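PDB 6Q2F: glycoside hydrolase family protein from Novosphingobium sp. PP1Y, which probably hydrolyses terminal alpha-L-rhamnose from rhamnosylated substrates, as an alpha-L-rhamnosidase of the glycoside hydrolases. Local coordinates for residues L774-G778 with E779-A783. Residues are numbered along the deposited sequence; the frame is centred on the assembly and turned at random.
Sequences LANDG and EDLVA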
ATOM      1  N   LEU A 774      -5.578   3.032 -23.869  1.00 25.39           N
ATOM      2  CA  LEU A 774      -5.719   1.844 -24.688  1.00 29.54           C
ATOM      3  C   LEU A 774      -6.244   2.213 -26.064  1.00 30.93           C
ATOM      4  O   LEU A 774      -7.198   2.983 -26.192  1.00 28.01           O
ATOM      5  CB  LEU A 774      -6.668   0.853 -24.019  1.00 32.69           C
ATOM      6  CG  LEU A 774      -6.206   0.278 -22.692  1.00 30.38           C
ATOM      7  CD1 LEU A 774      -7.140  -0.836 -22.279  1.00 31.82           C
ATOM      8  CD2 LEU A 774      -4.791  -0.240 -22.857  1.00 30.16           C
ATOM      9  N   ALA A 775      -5.608   1.654 -27.090  1.00 29.84           N
ATOM     10  CA  ALA A 775      -6.015   1.838 -28.468  1.00 26.23           C
ATOM     11  C   ALA A 775      -6.006   0.491 -29.166  1.00 29.58           C
ATOM     12  O   ALA A 775      -5.357  -0.455 -28.713  1.00 31.05           O
ATOM     13  CB  ALA A 775      -5.099   2.820 -29.197  1.00 25.84           C
ATOM     14  N   ASN A 776      -6.736   0.412 -30.281  1.00 30.29           N
ATOM     15  CA  ASN A 776      -6.775  -0.821 -31.058  1.00 32.94           C
ATOM     16  C   ASN A 776      -5.467  -1.023 -31.815  1.00 30.36           C
ATOM     17  O   ASN A 776      -4.905  -0.083 -32.379  1.00 30.12           O
ATOM     18  CB  ASN A 776      -7.932  -0.796 -32.063  1.00 29.84           C
ATOM     19  CG  ASN A 776      -9.297  -0.692 -31.396  1.00 35.28           C
ATOM     20  OD1 ASN A 776      -9.969   0.326 -31.497  1.00 37.03           O
ATOM     21  ND2 ASN A 776      -9.725  -1.773 -30.747  1.00 27.97           N
ATOM     22  N   ASP A 777      -4.981  -2.258 -31.836  1.00 29.22           N
ATOM     23  CA  ASP A 777      -3.929  -2.650 -32.778  1.00 31.62           C
ATOM     24  C   ASP A 777      -4.327  -4.047 -33.246  1.00 32.14           C
ATOM     25  O   ASP A 777      -3.992  -5.058 -32.606  1.00 33.55           O
ATOM     26  CB  ASP A 777      -2.537  -2.616 -32.154  1.00 29.67           C
ATOM     27  CG  ASP A 777      -1.439  -2.994 -33.151  1.00 34.07           C
ATOM     28  OD1 ASP A 777      -1.458  -2.447 -34.278  1.00 34.46           O
ATOM     29  OD2 ASP A 777      -0.564  -3.828 -32.817  1.00 34.95           O
ATOM     30  N   GLY A 778      -5.055  -4.089 -34.344  1.00 37.14           N
ATOM     31  CA  GLY A 778      -5.584  -5.348 -34.822  1.00 34.40           C
ATOM     32  C   GLY A 778      -6.580  -5.876 -33.817  1.00 32.15           C
ATOM     33  O   GLY A 778      -7.610  -5.256 -33.540  1.00 32.62           O
ATOM     34  N   GLU A 779      -6.282  -7.043 -33.260  1.00 26.74           N
ATOM     35  CA  GLU A 779      -7.146  -7.636 -32.253  1.00 31.49           C
ATOM     36  C   GLU A 779      -6.687  -7.297 -30.839  1.00 32.65           C
ATOM     37  O   GLU A 779      -7.345  -7.701 -29.878  1.00 34.13           O
ATOM     38  CB  GLU A 779      -7.217  -9.158 -32.448  1.00 31.13           C
ATOM     39  CG  GLU A 779      -6.099  -9.949 -31.734  1.00 38.68           C
ATOM     40  CD  GLU A 779      -4.797 -10.043 -32.533  1.00 42.33           C
ATOM     41  OE1 GLU A 779      -4.093 -11.078 -32.415  1.00 43.78           O
ATOM     42  OE2 GLU A 779      -4.474  -9.079 -33.272  1.00 37.06           O
ATOM     43  N   ASP A 780      -5.593  -6.543 -30.706  1.00 25.52           N
ATOM     44  CA  ASP A 780      -4.957  -6.235 -29.433  1.00 26.96           C
ATOM     45  C   ASP A 780      -5.349  -4.844 -28.945  1.00 27.49           C
ATOM     46  O   ASP A 780      -5.806  -3.993 -29.708  1.00 32.56           O
ATOM     47  CB  ASP A 780      -3.427  -6.278 -29.547  1.00 32.62           C
ATOM     48  CG  ASP A 780      -2.874  -7.676 -29.777  1.00 36.29           C
ATOM     49  OD1 ASP A 780      -3.568  -8.670 -29.490  1.00 35.59           O
ATOM     50  OD2 ASP A 780      -1.719  -7.759 -30.244  1.00 39.93           O
ATOM     51  N   LEU A 781      -5.110  -4.608 -27.661  1.00 28.93           N
ATOM     52  CA  LEU A 781      -5.183  -3.275 -27.082  1.00 28.45           C
ATOM     53  C   LEU A 781      -3.788  -2.875 -26.646  1.00 28.93           C
ATOM     54  O   LEU A 781      -3.130  -3.611 -25.896  1.00 28.43           O
ATOM     55  CB  LEU A 781      -6.132  -3.231 -25.891  1.00 27.21           C
ATOM     56  CG  LEU A 781      -7.563  -3.500 -26.312  1.00 33.29           C
ATOM     57  CD1 LEU A 781      -8.407  -3.920 -25.132  1.00 32.52           C
ATOM     58  CD2 LEU A 781      -8.114  -2.250 -26.955  1.00 27.31           C
ATOM     59  N   VAL A 782      -3.333  -1.724 -27.121  1.00 25.95           N
ATOM     60  CA  VAL A 782      -1.989  -1.276 -26.806  1.00 29.07           C
ATOM     61  C   VAL A 782      -2.059   0.096 -26.162  1.00 29.40           C
ATOM     62  O   VAL A 782      -2.990   0.877 -26.390  1.00 28.77           O
ATOM     63  CB  VAL A 782      -1.081  -1.242 -28.047  1.00 34.77           C
ATOM     64  CG1 VAL A 782      -0.966  -2.643 -28.651  1.00 37.62           C
ATOM     65  CG2 VAL A 782      -1.629  -0.258 -29.057  1.00 31.08           C
ATOM     66  N   ALA A 783      -1.062   0.363 -25.333  1.00 25.06           N
ATOM     67  CA  ALA A 783      -0.822   1.623 -24.662  1.00 24.92           C
ATOM     68  C   ALA A 783       0.451   2.235 -25.224  1.00 26.67           C
ATOM     69  O   ALA A 783       1.289   1.522 -25.782  1.00 29.09           O
ATOM     70  CB  ALA A 783      -0.679   1.416 -23.146  1.00 19.57           C
TER
HETATM   71  O   HOH W   1      -8.217  -4.301 -31.003  1.00 28.29           O
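The amide of Asn-776 and the isobutyl group of Leu-781 lie side by side and point the same way on one face of a small hairpin, ND2 coming within 4.1 Å of Leu-781 CD2. The amide nitrogen donates both to Leu-812 O and to a water, with 3.0 Å from Asn-776 ND2 to the water oxygen. That water donates in turn to Gly-778 O and Asp-780 O, tying the side chain to the turn and giving a polar residue work on a face where Leu-781 packs against Ile-792 and Ala-817.

The other face carries the carboxylates of Asp-777 and Asp-780, whose OD2 atoms, 4.8 Å apart, share Arg-788 NH1; this shared cation should offset their repulsion. A chi1 of -179° swings the Asp-777 carboxylate beside its own carbonyl carbon, where OD2 pairs with Arg-788. Lys-790 joins Asp-780 OD1 to Glu-779 OE1. Val-782 leaves the same face, and Asp-777 CB lies 3.8 Å from Val-782 CG1; the beta-branched valine suits an extended strand.

The motif is a beta hairpin with a two-residue loop, Gly-778 and Glu-779, forming a type II' turn from Asp-777 to Asp-780. Gly-778 takes the first corner at positive phi (65°), which glycine readily adopts. Asp-777 with Asp-780 and Ala-775 with Val-782 each exchange two backbone hydrogen bonds; Asn-776 and Leu-781 form the non-hydrogen-bonded pair between them. Strand 780-782 continues the sheet onto strand 788-794 through backbone bonds between Leu-781 and Tyr-789. At the open end, buried Leu-774 brings CD1 to 4.4 Å from Leu-781 CD1 and also touches Tyr-789 and Ile-792.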